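Local coordinates for metallo-beta-lactamase family protein (Staphylococcus aureus, PDB 3R2U) that binds an iron(III) ion in a metallo-beta-lactamase fold and is probably a metal-dependent enzyme, classed as a hydrolase, with a rhodanese-like domain in the same chain, at residues Ala50-Pro55 against Leu71-Ala76; Phe300-Lys305 against Ile339-Asp344; Ile81-Ala86 against Gln272-Asn277; Met163-Gly168 against Ile213-Gly218. One frame throughout, in Å; residues are numbered along the deposited sequence.

Contact 1: Ala50-Pro55 against Leu71-Ala76; sequences AMIIDP and LTITHA
A50 meets I73 and T74 where two parallel strands begin to pair, the first and last elements of a beta-alpha-beta unit whose middle element is helix 60-69. The methyl of A50 rests against L71, 3.9 Å from CB to CB, just before the second strand starts. The A50 carbonyl serves two donors in its plane, T74 N at 3.0 Å and H75 N at 3.1 Å from A50 O. This shared acceptor marks a beta bulge: A50 pairs with I73, but M51 already pairs with H75. T74 N comes in fairly straight, 154° at the hydrogen, whereas the N-H of H75 is bent to 136°. M51 follows, its chain extended as far as SD and then folded at chi3 (-84°), which brings M51 CE back to within 3.7 Å of H75 CB. The imidazole itself leads away from the strand pair, and T74 OG1 meets its edge in plane, 2.6 Å from H75 ND1. At I52 the backbone bonding continues, with I52 N 3.0 Å from H75 O and approaching from above the carbonyl plane. On the face shared with A50 and A76, the branch of I52 reaches I73, CD1 to CG2 3.9 Å. Y62 of helix 60-69 covers both isoleucines, while A76 packs against I89 and V92 of helix 89-96. A bulge thus lets a parallel pair slip by one residue without losing its pairing, and beyond the bulge A76 CA lies 3.1 Å from I52 O, a CA-H...O contact.

Contact 2: Phe300-Lys305 against Ile339-Asp344; sequences FDLRSK and INLIGD
L302 follows the paired part of one parallel strand and lays its side chain along the last residues of the other, I342 and L341. Its backbone sets the position: L302 N gives a nearly straight bond (167° at the hydrogen) to I342 O at 3.1 Å. L302 CB then lies 3.5 Å from that same I342 O. With CG beside the backbone N (chi1 -58°), L302 CG also lies 3.6 Å from I342 O. The chain runs on past this oxygen, and L302 CD1 ends 4.1 Å from L341 CB. Further back, F300 exchanges backbone bonds with N340 and I342, and its ring brings F300 CD2 to 3.6 Å from I339 CG2, while L341 CD2 lies beside the ring edge, 3.9 Å from F300 CB. D301 points to the other face, with I342. Its carboxylate is held from within its own segment: D301 OD1 accepts R303 N, an Asx turn, and the guanidinium of R303 grips both oxygens side-on in its own plane, R303 NH2 lying 2.7 Å from D301 OD2. That salt bridge fixes the rotation of the carboxylate, while R303 NH2 also bonds G311 O. An aspartate and arginine two residues apart at a strand end, on a parallel sheet with helices, are consistent with a rhodanese-like fold. Strands 298-301 and 339-342 are the central pair of that sheet, between 317-318 and 363-367; L347 and A351 of helix 345-356 cover L302, and I363 packs on I339 and L341.

Contact 3: Ile81-Ala86 against Gln272-Asn277; sequences IHADFA and QMKKIN
N277 bonds H82 and F85 with a single amide nitrogen, a compact case of a helix side chain holding a loop by its backbone carbonyls. ND2 of N277 reaches H82 O at 2.7 Å and F85 O at 2.8 Å from N277 ND2, each with 168° at the hydrogen. Both oxygens lie in the plane of the amide, but they are met differently: F85 O in its carbonyl plane, H82 O from well above it. N277 OD1 accepts S87 N, so three bonds hold the group flat and fix its rotation. A turn earlier on the helix, K274 adds a second hold: its chain is bent at chi2 (91°) and again near its end, curling K274 NZ over the loop to 2.8 Å from I81 O. A weak, long ion pair with D180 is its further partner. Outside these polar bonds M273 fills the curve of the loop. M273 CB sits 3.2 Å from A83 O, and M273 SD lies 3.5 Å from F85 C. Bends at chi2 and chi3 then carry M273 CE to A86, 3.8 Å from A86 CB. Within the loop F85 turns back over H82, with F85 CE1 3.4 Å above the centre of the imidazole, and the H82 ring meets that of H80 edge-to-face while H82 NE2 bonds D54. H80 is an iron ligand. The run from H80 to D84 matches the His-X-His-X-Asp signature of the metallo-beta-lactamase superfamily, so helix 269-279 bonds directly to the backbone of the loop that carries this signature.

Contact 4: Met163-Gly168 against Ile213-Gly218; sequences MGLFSG and IQIWPG
W216 spreads its indole along the neighbouring strand, over G164 and against F166, in a parallel pair within one of the two sheets of the metallo-beta-lactamase fold, between strands 148-153 and 235-236. Three neighbours meet the ring from three directions. G164 CA lies over a face, offset toward the rim and 3.8 Å from the centroid of the six-membered ring, a CH-pi contact; G164, having no side chain, lets the indole lie directly against its CA. F166 is turned 44° from the ring plane, neither stacked nor edge-to-face, and places the centre of its own ring beneath W216 CE3, which is 3.4 Å from F166 CZ. M163 approaches in plane at the edge, M163 SD 3.9 Å from W216 CH2, a Met-aromatic contact reached through an M163 chain extended to sulfur. The indole is held in rotation by W216 NE1, which donates to Q214 OE1 at 2.8 Å from above the amide carbonyl plane. F27 of strand 25-32 also meets it, and I232 of a third subunit packs on W216, M163 and Q214. Backbone bonds from M163 to G168 keep the strands together, including W216 N to L165 O at 2.8 Å. Beyond them the chain reaches the iron ligand D169. At that end G168 sends its N-H to a water 2.9 Å from G168 N, and this water donates in turn to W216 O at 2.8 Å.

How the contacts relate
From the N terminus, contact 1 closes first, a short loop holding one helix. Contact 3 opens a few residues later at 81-86 and closes only at helix 269-279; contact 4 opens and closes wholly within that long span. Contact 2 comes afterwards, in series, and its nearest atoms are about 11 Å from contact 3. Contacts 1, 3 and 4 gather on the metal-binding part of the fold: D54 OD1 and H82 NE2, 3.1 Å apart, probably hydrogen-bond contact 1 to contact 3, while I53 CD1 and F166 CD2, at 3.4 Å, pack contact 1 against contact 4 between the two sheets. Contact 2 ties together the separate parallel sheet.

Contact 1: Ala50-Pro55 against Leu71-Ala76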
loop_
_atom_site.group_PDB
_atom_site.type_symbol
_atom_site.label_atom_id
_atom_site.label_comp_id
_atom_site.label_asym_id
_atom_site.label_seq_id
_atom_site.Cartn_x
_atom_site.Cartn_y
_atom_site.Cartn_z
ATOM N N ALA A 50 -19.300 -6.935 20.413
ATOM C CA ALA A 50 -18.019 -6.258 20.605
ATOM C C ALA A 50 -18.233 -4.781 20.883
ATOM O O ALA A 50 -19.198 -4.180 20.394
ATOM C CB ALA A 50 -17.125 -6.452 19.392
ATOM N N MET A 51 -17.326 -4.213 21.673
ATOM C CA MET A 51 -17.384 -2.820 22.063
ATOM C C MET A 51 -16.092 -2.070 21.791
ATOM O O MET A 51 -15.004 -2.600 22.032
ATOM C CB MET A 51 -17.653 -2.709 23.571
ATOM C CG MET A 51 -17.588 -1.262 24.088
ATOM S SD MET A 51 -17.766 -1.066 25.862
ATOM C CE MET A 51 -19.551 -1.053 26.054
ATOM N N ILE A 52 -16.217 -0.831 21.297
ATOM C CA ILE A 52 -15.055 0.052 21.141
ATOM C C ILE A 52 -15.049 1.024 22.320
ATOM O O ILE A 52 -16.062 1.673 22.592
ATOM C CB ILE A 52 -15.104 0.926 19.890
ATOM C CG1 ILE A 52 -15.298 0.107 18.615
ATOM C CG2 ILE A 52 -13.811 1.731 19.785
ATOM C CD1 ILE A 52 -15.666 0.970 17.401
ATOM N N ILE A 53 -13.910 1.143 22.998
ATOM C CA ILE A 53 -13.746 2.115 24.082
ATOM C C ILE A 53 -12.871 3.278 23.582
ATOM O O ILE A 53 -11.780 3.059 23.032
ATOM C CB ILE A 53 -13.143 1.469 25.324
ATOM C CG1 ILE A 53 -14.145 0.442 25.877
ATOM C CG2 ILE A 53 -12.828 2.539 26.366
ATOM C CD1 ILE A 53 -13.612 -0.364 26.972
ATOM N N ASP A 54 -13.368 4.499 23.783
ATOM C CA ASP A 54 -12.746 5.733 23.325
ATOM C C ASP A 54 -12.440 5.746 21.814
ATOM O O ASP A 54 -11.327 6.007 21.397
ATOM C CB ASP A 54 -11.510 6.096 24.186
ATOM C CG ASP A 54 -11.894 6.616 25.593
ATOM O OD1 ASP A 54 -13.076 7.012 25.777
ATOM O OD2 ASP A 54 -10.999 6.681 26.496
ATOM N N PRO A 55 -13.456 5.508 20.985
ATOM C CA PRO A 55 -13.203 5.487 19.560
ATOM C C PRO A 55 -12.811 6.813 18.952
ATOM O O PRO A 55 -13.292 7.854 19.373
ATOM C CB PRO A 55 -14.555 5.096 18.979
ATOM C CG PRO A 55 -15.553 5.568 20.005
ATOM C CD PRO A 55 -14.875 5.276 21.293
ATOM N N LEU A 71 -16.433 -10.869 15.020
ATOM C CA LEU A 71 -17.191 -10.070 15.967
ATOM C C LEU A 71 -18.003 -9.014 15.239
ATOM O O LEU A 71 -17.682 -8.631 14.112
ATOM C CB LEU A 71 -16.232 -9.375 16.923
ATOM C CG LEU A 71 -15.321 -10.268 17.761
ATOM C CD1 LEU A 71 -14.167 -9.452 18.339
ATOM C CD2 LEU A 71 -16.107 -10.991 18.829
ATOM N N THR A 72 -19.032 -8.521 15.908
ATOM C CA THR A 72 -19.868 -7.468 15.382
ATOM C C THR A 72 -19.832 -6.316 16.378
ATOM O O THR A 72 -20.124 -6.499 17.553
ATOM C CB THR A 72 -21.323 -7.946 15.198
ATOM O OG1 THR A 72 -21.333 -9.057 14.306
ATOM C CG2 THR A 72 -22.204 -6.830 14.619
ATOM N N ILE A 73 -19.476 -5.126 15.905
ATOM C CA ILE A 73 -19.416 -3.959 16.777
ATOM C C ILE A 73 -20.846 -3.524 17.049
ATOM O O ILE A 73 -21.522 -3.008 16.163
ATOM C CB ILE A 73 -18.603 -2.823 16.151
ATOM C CG1 ILE A 73 -17.156 -3.289 15.922
ATOM C CG2 ILE A 73 -18.654 -1.571 17.043
ATOM C CD1 ILE A 73 -16.332 -2.341 15.138
ATOM N N THR A 74 -21.291 -3.795 18.271
ATOM C CA THR A 74 -22.638 -3.526 18.738
ATOM C C THR A 74 -22.652 -2.470 19.838
ATOM O O THR A 74 -23.698 -1.992 20.221
ATOM C CB THR A 74 -23.240 -4.813 19.329
ATOM O OG1 THR A 74 -22.285 -5.396 20.237
ATOM C CG2 THR A 74 -23.575 -5.838 18.216
ATOM N N HIS A 75 -21.475 -2.098 20.340
ATOM C CA HIS A 75 -21.370 -1.173 21.459
ATOM C C HIS A 75 -20.153 -0.263 21.341
ATOM O O HIS A 75 -19.163 -0.612 20.686
ATOM C CB HIS A 75 -21.142 -1.940 22.782
ATOM C CG HIS A 75 -22.218 -2.923 23.156
ATOM N ND1 HIS A 75 -22.398 -4.124 22.501
ATOM C CD2 HIS A 75 -23.087 -2.932 24.196
ATOM C CE1 HIS A 75 -23.375 -4.799 23.084
ATOM N NE2 HIS A 75 -23.814 -4.094 24.112
ATOM N N ALA A 76 -20.242 0.892 21.999
ATOM C CA ALA A 76 -19.100 1.792 22.180
ATOM C C ALA A 76 -19.317 2.592 23.461
ATOM O O ALA A 76 -20.439 2.924 23.823
ATOM C CB ALA A 76 -18.903 2.724 20.990
#

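Contact 2: Phe300-Lys305 against Ile339-Asp344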
loop_
_atom_site.group_PDB
_atom_site.type_symbol
_atom_site.label_atom_id
_atom_site.label_comp_id
_atom_site.label_asym_id
_atom_site.label_seq_id
_atom_site.Cartn_x
_atom_site.Cartn_y
_atom_site.Cartn_z
ATOM N N PHE A 300 0.431 25.469 6.002
ATOM C CA PHE A 300 1.417 24.693 6.766
ATOM C C PHE A 300 2.279 23.827 5.844
ATOM O O PHE A 300 1.771 23.114 4.975
ATOM C CB PHE A 300 0.728 23.805 7.807
ATOM C CG PHE A 300 -0.010 24.582 8.866
ATOM C CD1 PHE A 300 0.688 25.288 9.831
ATOM C CD2 PHE A 300 -1.391 24.625 8.888
ATOM C CE1 PHE A 300 0.024 26.023 10.793
ATOM C CE2 PHE A 300 -2.066 25.349 9.873
ATOM C CZ PHE A 300 -1.361 26.046 10.813
ATOM N N ASP A 301 3.589 23.909 6.043
ATOM C CA ASP A 301 4.557 23.186 5.227
ATOM C C ASP A 301 4.892 21.935 6.014
ATOM O O ASP A 301 5.403 22.005 7.129
ATOM C CB ASP A 301 5.775 24.064 4.965
ATOM C CG ASP A 301 6.784 23.441 3.990
ATOM O OD1 ASP A 301 6.968 22.207 3.953
ATOM O OD2 ASP A 301 7.429 24.220 3.265
ATOM N N LEU A 302 4.568 20.802 5.412
ATOM C CA LEU A 302 4.699 19.484 6.041
ATOM C C LEU A 302 6.056 18.847 5.965
ATOM O O LEU A 302 6.241 17.751 6.504
ATOM C CB LEU A 302 3.703 18.522 5.385
ATOM C CG LEU A 302 2.247 18.954 5.471
ATOM C CD1 LEU A 302 1.397 18.032 4.628
ATOM C CD2 LEU A 302 1.763 18.968 6.908
ATOM N N ARG A 303 7.015 19.503 5.302
ATOM C CA ARG A 303 8.341 18.914 5.147
ATOM C C ARG A 303 9.153 18.970 6.443
ATOM O O ARG A 303 8.748 19.588 7.423
ATOM C CB ARG A 303 9.110 19.616 4.016
ATOM C CG ARG A 303 8.469 19.483 2.631
ATOM C CD ARG A 303 9.226 20.315 1.634
ATOM N NE ARG A 303 9.158 21.714 2.035
ATOM C CZ ARG A 303 10.074 22.633 1.749
ATOM N NH1 ARG A 303 11.152 22.324 1.051
ATOM N NH2 ARG A 303 9.915 23.868 2.190
ATOM N N SER A 304 10.292 18.284 6.438
ATOM C CA SER A 304 11.199 18.278 7.581
ATOM C C SER A 304 11.702 19.693 7.859
ATOM O O SER A 304 11.732 20.559 6.954
ATOM C CB SER A 304 12.405 17.376 7.317
ATOM O OG SER A 304 13.256 17.930 6.308
ATOM N N LYS A 305 12.106 19.937 9.099
ATOM C CA LYS A 305 12.663 21.241 9.439
ATOM C C LYS A 305 13.907 21.534 8.592
ATOM O O LYS A 305 14.142 22.684 8.245
ATOM C CB LYS A 305 12.929 21.393 10.944
ATOM C CG LYS A 305 14.011 20.519 11.516
ATOM C CD LYS A 305 14.167 20.754 13.028
ATOM C CE LYS A 305 15.388 20.011 13.606
ATOM N NZ LYS A 305 15.280 18.541 13.379
ATOM N N ILE A 339 -7.557 25.891 5.335
ATOM C CA ILE A 339 -6.103 25.905 5.352
ATOM C C ILE A 339 -5.492 25.177 4.167
ATOM O O ILE A 339 -6.080 24.228 3.663
ATOM C CB ILE A 339 -5.683 25.219 6.676
ATOM C CG1 ILE A 339 -6.047 26.140 7.838
ATOM C CG2 ILE A 339 -4.228 24.811 6.690
ATOM C CD1 ILE A 339 -6.083 25.474 9.190
ATOM N N ASN A 340 -4.345 25.660 3.683
ATOM C CA ASN A 340 -3.580 24.959 2.648
ATOM C C ASN A 340 -2.398 24.223 3.279
ATOM O O ASN A 340 -1.868 24.641 4.313
ATOM C CB ASN A 340 -2.999 25.917 1.612
ATOM C CG ASN A 340 -4.033 26.494 0.671
ATOM O OD1 ASN A 340 -5.131 25.976 0.524
ATOM N ND2 ASN A 340 -3.659 27.551 -0.006
ATOM N N LEU A 341 -1.987 23.140 2.635
ATOM C CA LEU A 341 -0.839 22.389 3.041
ATOM C C LEU A 341 0.175 22.379 1.908
ATOM O O LEU A 341 -0.196 22.430 0.735
ATOM C CB LEU A 341 -1.225 20.952 3.382
ATOM C CG LEU A 341 -2.198 20.763 4.515
ATOM C CD1 LEU A 341 -2.536 19.259 4.696
ATOM C CD2 LEU A 341 -1.625 21.426 5.819
ATOM N N ILE A 342 1.457 22.352 2.271
ATOM C CA ILE A 342 2.537 22.277 1.304
ATOM C C ILE A 342 3.200 20.910 1.424
ATOM O O ILE A 342 3.635 20.480 2.506
ATOM C CB ILE A 342 3.565 23.409 1.468
ATOM C CG1 ILE A 342 2.918 24.748 1.092
ATOM C CG2 ILE A 342 4.817 23.135 0.570
ATOM C CD1 ILE A 342 3.782 25.903 1.252
ATOM N N GLY A 343 3.251 20.203 0.310
ATOM C CA GLY A 343 3.881 18.884 0.260
ATOM C C GLY A 343 3.432 18.147 -0.978
ATOM O O GLY A 343 2.654 18.678 -1.773
ATOM N N ASP A 344 3.923 16.924 -1.155
ATOM C CA ASP A 344 3.485 16.110 -2.286
ATOM C C ASP A 344 2.098 15.525 -1.973
ATOM O O ASP A 344 1.705 15.406 -0.810
ATOM C CB ASP A 344 4.523 15.025 -2.625
ATOM C CG ASP A 344 4.677 13.994 -1.524
ATOM O OD1 ASP A 344 5.693 14.060 -0.807
ATOM O OD2 ASP A 344 3.764 13.154 -1.342
#

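Contact 3: Ile81-Ala86 against Gln272-Asn277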
loop_
_atom_site.group_PDB
_atom_site.type_symbol
_atom_site.label_atom_id
_atom_site.label_comp_id
_atom_site.label_asym_id
_atom_site.label_seq_id
_atom_site.Cartn_x
_atom_site.Cartn_y
_atom_site.Cartn_z
ATOM N N ILE A 81 -15.352 13.512 28.302
ATOM C CA ILE A 81 -15.371 14.479 27.210
ATOM C C ILE A 81 -13.909 14.833 26.902
ATOM O O ILE A 81 -13.245 15.508 27.676
ATOM C CB ILE A 81 -16.195 15.755 27.583
ATOM C CG1 ILE A 81 -17.621 15.371 28.012
ATOM C CG2 ILE A 81 -16.219 16.720 26.431
ATOM C CD1 ILE A 81 -18.525 16.566 28.387
ATOM N N HIS A 82 -13.406 14.339 25.775
ATOM C CA HIS A 82 -12.001 14.505 25.423
ATOM C C HIS A 82 -11.605 15.884 24.986
ATOM O O HIS A 82 -12.381 16.598 24.360
ATOM C CB HIS A 82 -11.608 13.485 24.359
ATOM C CG HIS A 82 -11.766 12.082 24.820
ATOM N ND1 HIS A 82 -10.946 11.527 25.774
ATOM C CD2 HIS A 82 -12.663 11.124 24.485
ATOM C CE1 HIS A 82 -11.321 10.278 25.993
ATOM N NE2 HIS A 82 -12.364 10.014 25.231
ATOM N N ALA A 83 -10.377 16.253 25.348
ATOM C CA ALA A 83 -9.812 17.551 25.013
ATOM C C ALA A 83 -8.705 17.437 23.983
ATOM O O ALA A 83 -8.223 18.450 23.490
ATOM C CB ALA A 83 -9.243 18.205 26.278
ATOM N N ASP A 84 -8.329 16.224 23.619
ATOM C CA ASP A 84 -7.151 16.043 22.777
ATOM C C ASP A 84 -7.316 15.209 21.509
ATOM O O ASP A 84 -6.335 14.922 20.829
ATOM C CB ASP A 84 -5.976 15.553 23.639
ATOM C CG ASP A 84 -6.395 14.497 24.617
ATOM O OD1 ASP A 84 -7.468 13.895 24.425
ATOM O OD2 ASP A 84 -5.655 14.264 25.584
ATOM N N PHE A 85 -8.557 14.856 21.180
ATOM C CA PHE A 85 -8.861 14.237 19.882
ATOM C C PHE A 85 -10.365 14.296 19.731
ATOM O O PHE A 85 -11.067 14.546 20.700
ATOM C CB PHE A 85 -8.330 12.798 19.727
ATOM C CG PHE A 85 -9.075 11.787 20.531
ATOM C CD1 PHE A 85 -8.806 11.626 21.884
ATOM C CD2 PHE A 85 -10.064 11.006 19.948
ATOM C CE1 PHE A 85 -9.510 10.701 22.644
ATOM C CE2 PHE A 85 -10.766 10.065 20.697
ATOM C CZ PHE A 85 -10.490 9.913 22.053
ATOM N N ALA A 86 -10.838 14.071 18.512
ATOM C CA ALA A 86 -12.245 14.146 18.207
ATOM C C ALA A 86 -12.867 12.782 18.388
ATOM O O ALA A 86 -12.427 11.811 17.789
ATOM C CB ALA A 86 -12.448 14.663 16.786
ATOM N N GLN A 272 -10.921 23.721 21.798
ATOM C CA GLN A 272 -11.851 23.485 20.691
ATOM C C GLN A 272 -12.332 22.057 20.688
ATOM O O GLN A 272 -13.476 21.801 20.351
ATOM C CB GLN A 272 -11.168 23.802 19.353
ATOM C CG GLN A 272 -12.048 23.625 18.084
ATOM C CD GLN A 272 -13.142 24.676 17.972
ATOM O OE1 GLN A 272 -13.160 25.659 18.711
ATOM N NE2 GLN A 272 -14.055 24.470 17.049
ATOM N N MET A 273 -11.449 21.117 21.046
ATOM C CA MET A 273 -11.801 19.690 21.040
ATOM C C MET A 273 -12.881 19.386 22.040
ATOM O O MET A 273 -13.757 18.565 21.791
ATOM C CB MET A 273 -10.585 18.818 21.393
ATOM C CG MET A 273 -9.470 18.871 20.420
ATOM S SD MET A 273 -9.584 17.657 19.115
ATOM C CE MET A 273 -11.246 17.802 18.556
ATOM N N LYS A 274 -12.792 20.031 23.187
ATOM C CA LYS A 274 -13.746 19.834 24.259
ATOM C C LYS A 274 -15.163 20.222 23.798
ATOM O O LYS A 274 -16.153 19.573 24.145
ATOM C CB LYS A 274 -13.337 20.699 25.446
ATOM C CG LYS A 274 -13.795 20.207 26.786
ATOM C CD LYS A 274 -12.729 19.295 27.412
ATOM C CE LYS A 274 -13.049 18.962 28.858
ATOM N NZ LYS A 274 -13.962 17.809 29.036
ATOM N N LYS A 275 -15.245 21.314 23.045
ATOM C CA LYS A 275 -16.530 21.801 22.511
ATOM C C LYS A 275 -17.044 20.869 21.428
ATOM O O LYS A 275 -18.209 20.529 21.408
ATOM C CB LYS A 275 -16.338 23.195 21.917
ATOM C CG LYS A 275 -15.781 24.223 22.896
ATOM C CD LYS A 275 -14.904 25.246 22.138
ATOM C CE LYS A 275 -15.597 26.521 21.744
ATOM N NZ LYS A 275 -15.503 27.486 22.887
ATOM N N ILE A 276 -16.170 20.465 20.505
ATOM C CA ILE A 276 -16.554 19.502 19.459
ATOM C C ILE A 276 -17.079 18.205 20.065
ATOM O O ILE A 276 -18.047 17.613 19.579
ATOM C CB ILE A 276 -15.353 19.205 18.534
ATOM C CG1 ILE A 276 -15.124 20.417 17.628
ATOM C CG2 ILE A 276 -15.571 17.944 17.724
ATOM C CD1 ILE A 276 -13.888 20.302 16.756
ATOM N N ASN A 277 -16.422 17.749 21.127
ATOM C CA ASN A 277 -16.839 16.541 21.805
ATOM C C ASN A 277 -18.092 16.688 22.640
ATOM O O ASN A 277 -18.887 15.752 22.748
ATOM C CB ASN A 277 -15.669 15.979 22.615
ATOM C CG ASN A 277 -14.601 15.417 21.700
ATOM O OD1 ASN A 277 -14.936 14.931 20.616
ATOM N ND2 ASN A 277 -13.328 15.534 22.078
#

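Contact 4: Met163-Gly168 against Ile213-Gly218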
loop_
_atom_site.group_PDB
_atom_site.type_symbol
_atom_site.label_atom_id
_atom_site.label_comp_id
_atom_site.label_asym_id
_atom_site.label_seq_id
_atom_site.Cartn_x
_atom_site.Cartn_y
_atom_site.Cartn_z
ATOM N N MET A 163 -10.488 -8.221 35.793
ATOM C CA MET A 163 -9.263 -8.376 35.047
ATOM C C MET A 163 -8.533 -7.058 34.868
ATOM O O MET A 163 -7.321 -7.012 34.930
ATOM C CB MET A 163 -9.571 -8.953 33.661
ATOM C CG MET A 163 -8.316 -9.231 32.778
ATOM S SD MET A 163 -8.722 -9.441 31.030
ATOM C CE MET A 163 -9.820 -10.847 31.090
ATOM N N GLY A 164 -9.266 -5.979 34.611
ATOM C CA GLY A 164 -8.623 -4.713 34.344
ATOM C C GLY A 164 -9.577 -3.540 34.359
ATOM O O GLY A 164 -10.792 -3.715 34.393
ATOM N N LEU A 165 -9.004 -2.344 34.333
ATOM C CA LEU A 165 -9.757 -1.123 34.369
ATOM C C LEU A 165 -9.404 -0.243 33.182
ATOM O O LEU A 165 -8.227 0.080 32.980
ATOM C CB LEU A 165 -9.416 -0.361 35.634
ATOM C CG LEU A 165 -10.145 0.968 35.928
ATOM C CD1 LEU A 165 -11.588 0.717 36.326
ATOM C CD2 LEU A 165 -9.406 1.750 37.036
ATOM N N PHE A 166 -10.410 0.133 32.399
ATOM C CA PHE A 166 -10.210 1.118 31.324
ATOM C C PHE A 166 -10.292 2.440 32.056
ATOM O O PHE A 166 -11.376 2.856 32.483
ATOM C CB PHE A 166 -11.287 1.003 30.270
ATOM C CG PHE A 166 -11.209 -0.259 29.504
ATOM C CD1 PHE A 166 -10.280 -0.392 28.475
ATOM C CD2 PHE A 166 -12.056 -1.333 29.810
ATOM C CE1 PHE A 166 -10.185 -1.569 27.747
ATOM C CE2 PHE A 166 -11.975 -2.512 29.092
ATOM C CZ PHE A 166 -11.036 -2.638 28.058
ATOM N N SER A 167 -9.140 3.077 32.225
ATOM C CA SER A 167 -9.020 4.246 33.067
ATOM C C SER A 167 -9.019 5.623 32.394
ATOM O O SER A 167 -8.898 6.632 33.075
ATOM C CB SER A 167 -7.757 4.105 33.908
ATOM O OG SER A 167 -6.604 4.086 33.085
ATOM N N GLY A 168 -9.155 5.691 31.082
ATOM C CA GLY A 168 -9.193 6.994 30.431
ATOM C C GLY A 168 -7.995 7.851 30.813
ATOM O O GLY A 168 -6.856 7.401 30.744
ATOM N N ILE A 213 -5.102 -6.408 38.944
ATOM C CA ILE A 213 -5.864 -5.952 37.784
ATOM C C ILE A 213 -4.944 -5.139 36.869
ATOM O O ILE A 213 -4.011 -4.469 37.333
ATOM C CB ILE A 213 -7.108 -5.110 38.118
ATOM C CG1 ILE A 213 -6.732 -3.748 38.703
ATOM C CG2 ILE A 213 -8.078 -5.895 39.022
ATOM C CD1 ILE A 213 -7.936 -2.781 38.778
ATOM N N GLN A 214 -5.181 -5.231 35.570
ATOM C CA GLN A 214 -4.442 -4.399 34.625
ATOM C C GLN A 214 -5.052 -2.994 34.588
ATOM O O GLN A 214 -6.207 -2.808 34.960
ATOM C CB GLN A 214 -4.496 -4.991 33.233
ATOM C CG GLN A 214 -3.868 -6.363 33.114
ATOM C CD GLN A 214 -3.955 -6.897 31.706
ATOM O OE1 GLN A 214 -3.697 -6.175 30.754
ATOM N NE2 GLN A 214 -4.304 -8.167 31.564
ATOM N N ILE A 215 -4.251 -2.016 34.158
ATOM C CA ILE A 215 -4.690 -0.641 33.982
ATOM C C ILE A 215 -4.560 -0.364 32.486
ATOM O O ILE A 215 -3.476 -0.466 31.918
ATOM C CB ILE A 215 -3.818 0.390 34.774
ATOM C CG1 ILE A 215 -3.859 0.145 36.284
ATOM C CG2 ILE A 215 -4.252 1.804 34.474
ATOM C CD1 ILE A 215 -5.220 0.127 36.886
ATOM N N TRP A 216 -5.673 -0.043 31.850
ATOM C CA TRP A 216 -5.709 0.228 30.433
ATOM C C TRP A 216 -6.045 1.702 30.213
ATOM O O TRP A 216 -7.201 2.064 30.129
ATOM C CB TRP A 216 -6.755 -0.660 29.778
ATOM C CG TRP A 216 -6.507 -2.131 29.972
ATOM C CD1 TRP A 216 -5.329 -2.795 29.795
ATOM C CD2 TRP A 216 -7.480 -3.124 30.306
ATOM N NE1 TRP A 216 -5.498 -4.137 30.032
ATOM C CE2 TRP A 216 -6.812 -4.368 30.344
ATOM C CE3 TRP A 216 -8.848 -3.080 30.603
ATOM C CZ2 TRP A 216 -7.467 -5.564 30.661
ATOM C CZ3 TRP A 216 -9.502 -4.271 30.910
ATOM C CH2 TRP A 216 -8.805 -5.497 30.936
ATOM N N PRO A 217 -5.016 2.554 30.106
ATOM C CA PRO A 217 -5.214 3.993 30.025
ATOM C C PRO A 217 -5.635 4.495 28.640
ATOM O O PRO A 217 -5.506 3.783 27.642
ATOM C CB PRO A 217 -3.840 4.536 30.421
ATOM C CG PRO A 217 -2.896 3.517 29.853
ATOM C CD PRO A 217 -3.595 2.190 29.951
ATOM N N GLY A 218 -6.111 5.731 28.608
ATOM C CA GLY A 218 -6.571 6.356 27.383
ATOM C C GLY A 218 -5.498 7.118 26.652
ATOM O O GLY A 218 -5.667 7.461 25.494
HETATM O O HOH W 1 -9.155 3.709 29.012
#